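Local atomic coordinates of cephalosporin hydroxylase CMCI (Streptomyces clavuligerus, PDB entry 2BM8), a protein that probably takes part in cephamycin biosynthesis as a cephalosporin hydroxylase, and has the Rossmann-like fold of a family that includes sugar O-methyltransferases. Residues P67-Q70 with A71-D75; S95-W98 with F99-L102. The protein carries 3 engineered substitutions. All blocks are in the same frame, centred on the assembly; numbering follows the deposited sequence.

Contact 1: residues P67-Q70 with A71-D75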
ATOM      1  N   PRO B  67      12.133 -16.199  10.760  1.00 15.97           N
ATOM      2  CA  PRO B  67      11.632 -17.415  10.122  1.00 16.02           C
ATOM      3  C   PRO B  67      11.899 -17.561   8.622  1.00 16.15           C
ATOM      4  O   PRO B  67      12.132 -18.660   8.178  1.00 16.50           O
ATOM      5  CB  PRO B  67      10.122 -17.345  10.386  1.00 16.01           C
ATOM      6  CG  PRO B  67      10.028 -16.652  11.678  1.00 16.40           C
ATOM      7  CD  PRO B  67      11.090 -15.576  11.601  1.00 16.13           C
ATOM      8  N   ASP B  68      11.854 -16.489   7.859  1.00 16.14           N
ATOM      9  CA  ASP B  68      12.103 -16.585   6.432  1.00 16.29           C
ATOM     10  C   ASP B  68      13.572 -16.891   6.183  1.00 15.53           C
ATOM     11  O   ASP B  68      13.908 -17.621   5.252  1.00 15.57           O
ATOM     12  CB  ASP B  68      11.647 -15.291   5.744  1.00 16.59           C
ATOM     13  CG  ASP B  68      10.146 -15.030   5.964  1.00 20.02           C
ATOM     14  OD1 ASP B  68       9.352 -15.989   5.741  1.00 24.62           O
ATOM     15  OD2 ASP B  68       9.659 -13.945   6.398  1.00 21.07           O
ATOM     16  N   THR B  69      14.445 -16.338   7.019  1.00 14.54           N
ATOM     17  CA  THR B  69      15.874 -16.623   6.932  1.00 14.28           C
ATOM     18  C   THR B  69      16.231 -18.061   7.351  1.00 14.05           C
ATOM     19  O   THR B  69      17.018 -18.729   6.677  1.00 13.05           O
ATOM     20  CB  THR B  69      16.627 -15.621   7.781  1.00 14.18           C
ATOM     21  OG1 THR B  69      16.448 -14.322   7.216  1.00 15.28           O
ATOM     22  CG2 THR B  69      18.127 -15.851   7.710  1.00 14.26           C
ATOM     23  N   GLN B  70      15.643 -18.509   8.463  1.00 13.75           N
ATOM     24  CA  GLN B  70      15.747 -19.888   8.910  1.00 13.89           C
ATOM     25  C   GLN B  70      15.341 -20.844   7.793  1.00 14.00           C
ATOM     26  O   GLN B  70      16.021 -21.841   7.563  1.00 14.12           O
ATOM     27  CB  GLN B  70      14.861 -20.123  10.135  1.00 13.82           C
ATOM     28  CG  GLN B  70      15.353 -19.466  11.422  1.00 13.86           C
ATOM     29  CD  GLN B  70      14.322 -19.576  12.549  1.00 14.17           C
ATOM     30  OE1 GLN B  70      13.789 -20.670  12.808  1.00 13.10           O
ATOM     31  NE2 GLN B  70      14.032 -18.449  13.209  1.00 11.69           N
ATOM     32  N   ALA B  71      14.252 -20.534   7.097  1.00 13.82           N
ATOM     33  CA  ALA B  71      13.778 -21.363   5.972  1.00 14.47           C
ATOM     34  C   ALA B  71      14.798 -21.488   4.829  1.00 14.76           C
ATOM     35  O   ALA B  71      15.009 -22.567   4.290  1.00 15.01           O
ATOM     36  CB  ALA B  71      12.467 -20.816   5.412  1.00 14.05           C
ATOM     37  N   VAL B  72      15.412 -20.372   4.459  1.00 15.14           N
ATOM     38  CA  VAL B  72      16.450 -20.366   3.444  1.00 15.43           C
ATOM     39  C   VAL B  72      17.656 -21.213   3.892  1.00 15.12           C
ATOM     40  O   VAL B  72      18.079 -22.104   3.164  1.00 14.70           O
ATOM     41  CB  VAL B  72      16.886 -18.923   3.107  1.00 15.64           C
ATOM     42  CG1 VAL B  72      18.183 -18.921   2.311  1.00 16.17           C
ATOM     43  CG2 VAL B  72      15.780 -18.199   2.363  1.00 15.46           C
ATOM     44  N   TYR B  73      18.178 -20.950   5.090  1.00 14.86           N
ATOM     45  CA  TYR B  73      19.304 -21.737   5.620  1.00 15.06           C
ATOM     46  C   TYR B  73      18.970 -23.223   5.759  1.00 14.79           C
ATOM     47  O   TYR B  73      19.841 -24.060   5.687  1.00 14.87           O
ATOM     48  CB  TYR B  73      19.790 -21.209   6.978  1.00 14.74           C
ATOM     49  CG  TYR B  73      20.715 -20.011   6.885  1.00 14.99           C
ATOM     50  CD1 TYR B  73      20.358 -18.800   7.445  1.00 15.38           C
ATOM     51  CD2 TYR B  73      21.953 -20.098   6.255  1.00 16.17           C
ATOM     52  CE1 TYR B  73      21.184 -17.696   7.363  1.00 16.76           C
ATOM     53  CE2 TYR B  73      22.804 -18.995   6.169  1.00 16.18           C
ATOM     54  CZ  TYR B  73      22.410 -17.788   6.722  1.00 16.70           C
ATOM     55  OH  TYR B  73      23.224 -16.671   6.667  1.00 13.97           O
ATOM     56  N   HIS B  74      17.713 -23.552   5.979  1.00 14.81           N
ATOM     57  CA  HIS B  74      17.347 -24.945   6.097  1.00 14.79           C
ATOM     58  C   HIS B  74      17.535 -25.626   4.751  1.00 14.68           C
ATOM     59  O   HIS B  74      18.155 -26.688   4.685  1.00 14.16           O
ATOM     60  CB  HIS B  74      15.914 -25.107   6.572  1.00 14.98           C
ATOM     61  CG  HIS B  74      15.439 -26.516   6.514  1.00 15.40           C
ATOM     62  ND1 HIS B  74      14.955 -27.080   5.356  1.00 15.17           N
ATOM     63  CD2 HIS B  74      15.419 -27.490   7.452  1.00 16.18           C
ATOM     64  CE1 HIS B  74      14.630 -28.339   5.591  1.00 16.78           C
ATOM     65  NE2 HIS B  74      14.909 -28.615   6.853  1.00 15.94           N
ATOM     66  N   ASP B  75      17.011 -24.998   3.689  1.00 14.39           N
ATOM     67  CA  ASP B  75      17.164 -25.502   2.317  1.00 13.98           C
ATOM     68  C   ASP B  75      18.635 -25.593   1.921  1.00 12.98           C
ATOM     69  O   ASP B  75      19.055 -26.564   1.333  1.00 12.79           O
ATOM     70  CB  ASP B  75      16.419 -24.617   1.300  1.00 14.50           C
ATOM     71  CG  ASP B  75      14.891 -24.616   1.500  1.00 16.62           C
ATOM     72  OD1 ASP B  75      14.375 -25.575   2.121  1.00 18.21           O
ATOM     73  OD2 ASP B  75      14.136 -23.685   1.082  1.00 17.40           O
TER

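Contact 2: residues S95-W98 with F99-L102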
ATOM      1  N   SER B  95      21.840 -18.475  17.163  1.00 16.65           N
ATOM      2  CA  SER B  95      21.959 -18.997  15.817  1.00 16.70           C
ATOM      3  C   SER B  95      23.021 -20.115  15.706  1.00 15.98           C
ATOM      4  O   SER B  95      22.902 -21.002  14.878  1.00 16.42           O
ATOM      5  CB  SER B  95      22.242 -17.851  14.846  1.00 16.67           C
ATOM      6  OG  SER B  95      23.556 -17.379  15.060  1.00 19.13           O
ATOM      7  N   LEU B  96      24.051 -20.083  16.532  1.00 15.71           N
ATOM      8  CA  LEU B  96      25.015 -21.202  16.611  1.00 15.28           C
ATOM      9  C   LEU B  96      24.360 -22.531  17.031  1.00 14.80           C
ATOM     10  O   LEU B  96      24.544 -23.550  16.375  1.00 14.45           O
ATOM     11  CB  LEU B  96      26.100 -20.888  17.634  1.00 15.34           C
ATOM     12  CG  LEU B  96      27.351 -20.124  17.224  1.00 16.65           C
ATOM     13  CD1 LEU B  96      27.136 -19.222  16.031  1.00 17.21           C
ATOM     14  CD2 LEU B  96      27.854 -19.347  18.423  1.00 16.75           C
ATOM     15  N   ALA B  97      23.627 -22.512  18.144  1.00 14.10           N
ATOM     16  CA  ALA B  97      22.936 -23.694  18.627  1.00 13.76           C
ATOM     17  C   ALA B  97      21.910 -24.181  17.620  1.00 13.91           C
ATOM     18  O   ALA B  97      21.709 -25.385  17.478  1.00 13.80           O
ATOM     19  CB  ALA B  97      22.261 -23.411  19.948  1.00 14.09           C
ATOM     20  N   TRP B  98      21.266 -23.246  16.922  1.00 14.12           N
ATOM     21  CA  TRP B  98      20.271 -23.574  15.913  1.00 14.11           C
ATOM     22  C   TRP B  98      20.933 -24.323  14.760  1.00 13.66           C
ATOM     23  O   TRP B  98      20.471 -25.390  14.379  1.00 14.19           O
ATOM     24  CB  TRP B  98      19.558 -22.309  15.411  1.00 14.75           C
ATOM     25  CG  TRP B  98      18.494 -22.591  14.396  1.00 15.47           C
ATOM     26  CD1 TRP B  98      17.271 -23.112  14.632  1.00 17.74           C
ATOM     27  CD2 TRP B  98      18.582 -22.399  12.992  1.00 16.75           C
ATOM     28  NE1 TRP B  98      16.569 -23.243  13.459  1.00 18.47           N
ATOM     29  CE2 TRP B  98      17.362 -22.816  12.432  1.00 17.89           C
ATOM     30  CE3 TRP B  98      19.567 -21.901  12.142  1.00 19.47           C
ATOM     31  CZ2 TRP B  98      17.105 -22.762  11.076  1.00 18.20           C
ATOM     32  CZ3 TRP B  98      19.309 -21.836  10.795  1.00 19.24           C
ATOM     33  CH2 TRP B  98      18.092 -22.275  10.273  1.00 19.69           C
ATOM     34  N   PHE B  99      22.021 -23.782  14.235  1.00 13.01           N
ATOM     35  CA  PHE B  99      22.755 -24.432  13.148  1.00 12.93           C
ATOM     36  C   PHE B  99      23.222 -25.829  13.545  1.00 13.13           C
ATOM     37  O   PHE B  99      23.140 -26.760  12.748  1.00 12.71           O
ATOM     38  CB  PHE B  99      23.983 -23.615  12.733  1.00 12.58           C
ATOM     39  CG  PHE B  99      23.691 -22.524  11.753  1.00 11.93           C
ATOM     40  CD1 PHE B  99      24.072 -21.217  12.020  1.00 10.79           C
ATOM     41  CD2 PHE B  99      23.062 -22.798  10.550  1.00 11.93           C
ATOM     42  CE1 PHE B  99      23.815 -20.206  11.117  1.00 10.43           C
ATOM     43  CE2 PHE B  99      22.808 -21.787   9.638  1.00 10.88           C
ATOM     44  CZ  PHE B  99      23.184 -20.489   9.930  1.00 11.09           C
ATOM     45  N   ARG B 100      23.729 -25.947  14.771  1.00 13.43           N
ATOM     46  CA  ARG B 100      24.163 -27.220  15.332  1.00 13.91           C
ATOM     47  C   ARG B 100      23.002 -28.198  15.433  1.00 14.30           C
ATOM     48  O   ARG B 100      23.080 -29.311  14.950  1.00 14.21           O
ATOM     49  CB  ARG B 100      24.778 -27.015  16.719  1.00 13.58           C
ATOM     50  CG  ARG B 100      25.502 -28.241  17.250  1.00 13.55           C
ATOM     51  CD  ARG B 100      24.630 -29.203  18.092  1.00 15.09           C
ATOM     52  NE  ARG B 100      23.774 -28.498  19.050  1.00 15.74           N
ATOM     53  CZ  ARG B 100      24.209 -27.931  20.173  1.00 16.21           C
ATOM     54  NH1 ARG B 100      25.490 -27.974  20.507  1.00 16.71           N
ATOM     55  NH2 ARG B 100      23.366 -27.306  20.969  1.00 16.70           N
ATOM     56  N   ASP B 101      21.925 -27.777  16.076  1.00 15.21           N
ATOM     57  CA  ASP B 101      20.738 -28.622  16.210  1.00 15.58           C
ATOM     58  C   ASP B 101      20.265 -29.108  14.850  1.00 16.18           C
ATOM     59  O   ASP B 101      20.026 -30.287  14.669  1.00 16.18           O
ATOM     60  CB  ASP B 101      19.603 -27.856  16.869  1.00 15.38           C
ATOM     61  CG  ASP B 101      19.809 -27.664  18.341  1.00 14.96           C
ATOM     62  OD1 ASP B 101      20.772 -28.184  18.921  1.00 12.99           O
ATOM     63  OD2 ASP B 101      19.034 -26.983  19.006  1.00 16.57           O
ATOM     64  N   LEU B 102      20.171 -28.187  13.901  1.00 16.58           N
ATOM     65  CA  LEU B 102      19.565 -28.460  12.608  1.00 17.14           C
ATOM     66  C   LEU B 102      20.407 -29.415  11.783  1.00 17.30           C
ATOM     67  O   LEU B 102      19.881 -30.256  11.066  1.00 17.83           O
ATOM     68  CB  LEU B 102      19.379 -27.147  11.848  1.00 17.44           C
ATOM     69  CG  LEU B 102      18.339 -27.116  10.741  1.00 18.49           C
ATOM     70  CD1 LEU B 102      17.085 -27.889  11.109  1.00 19.68           C
ATOM     71  CD2 LEU B 102      17.997 -25.681  10.444  1.00 19.41           C
TER

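Contact 1: residues P67-Q70 with A71-D75
P67 and A71 pair through the first of four consecutive i-to-i+4 backbone bonds, A71 N giving its hydrogen to P67 O at 3.0 Å. P67 stands at the start of helix 67-80, and the CB of A71 lies near its carbonyl oxygen and that of D68. One residue on, D68 O accepts V72 N at 3.2 Å, while V72 CG2 passes within 3.5 Å of D68 O. T69 carries the main side-chain contact. Its carbonyl takes an almost straight bond from Y73 N (3.0 Å, N-H...O 178°), and its methyl lies beside the phenol ring, T69 CG2 standing 3.6 Å from Y73 CE1. With CG2 anti to the backbone nitrogen, the methyl runs alongside the tyrosine while OG1 is turned the other way, to hydrogen bonds with Q223 OE1 and S221 OG. Q70 closes the series, its carbonyl holding H74 N at 2.9 Å through a more bent bond (138°) and lying 3.4 Å from H74 CB. The Q70 side chain turns back toward the start of the helix, where NE2 bonds to K65 O. The Y73 hydroxyl bonds to E186 OE2 and F99 meets the ring edge-to-face, which together limit its freedom to turn. Replacing the Y73 ring by an alanine is likely to leave E186 without this hydroxyl and to open a gap beside the T69 methyl. These are local contacts over the first turns of helix 67-80. V72 packs on A220 and L224 of the loop that also supplies the T69 partners, the H74 ring meets the ring of W58 of the second subunit nearly parallel, and Y73 and H74 face helix 94-106, with the Y73 hydroxyl reaching just past the end of strand 182-185.

Contact 2: residues S95-W98 with F99-L102
W98 and F99 meet ring to ring, although they are sequence neighbours. CE3 of the indole lies over one face of the phenyl ring, near its rim, while F99 CE2 comes to the indole edge, 3.7 Å from W98 CZ3; the two planes make an angle of 58°, an oblique meeting. One turn further along the helix from W98, the CD2 methyl of L102 lies over a face of the six-membered ring of W98 and makes a CH-pi contact, though its modelled closeness to CZ2 is doubtful and its exact height over the ring uncertain. The indole reaches the leucine because CG of W98 is anti to the backbone nitrogen (chi1 -178°), which carries the ring along the helix beside L102. Four successive i-to-i+4 backbone bonds hold these positions, from F99 N on S95 O to L102 N on W98 O, the last at 2.9 Å and joining the residues of the CH-pi pair. This is helix 94-106, the crossover helix of the beta-alpha-beta unit between strands 84-88 and 111-116, an element of Rossmann-like folds; L96 and F99 turn apolar atoms onto both strands, at E87 and I85 on one and V112 on the other. R100 and D101 occupy another part of the helix surface. R100 NE bonds to D101 OD1 at 3.0 Å, a salt bridge in which the carboxylate oxygen lies at the edge of the guanidinium, in its plane. R100 bends at its second and third torsions, placing the guanidinium over A97 CA. Further out, R100 NH1 bonds to E130 O and NH2 pairs with D128, while D101 OD2 is gripped by W58 NE1 and R59 NH1. W58 also meets W98 edge-to-face, whereas W58 of the second subunit packs on L102.

How the contacts relate
Both contacts belong to the Rhamnosyl O-methyltransferase/CmcI family region, with contact 1 on helix 67-80 preceding strand 84-88 and contact 2 on helix 94-106 following it. That strand lies in a seven-stranded mixed sheet of order 3-2-1-4-5-7-6, as in Rossmann-like methyltransferases. The contact centres are about 12 Å apart, and the two helices pack directly on each other: Y73 CD2 comes 3.9 Å from F99 CE2, and Q70 O lies 3.4 Å from W98 CH2. W98, F99 and L102 meet the side of contact 1 that carries Q70, Y73 and H74. Both contacts also touch the second subunit, and this pair of helices thereby contributes to the subunit interface as well as to packing within the domain.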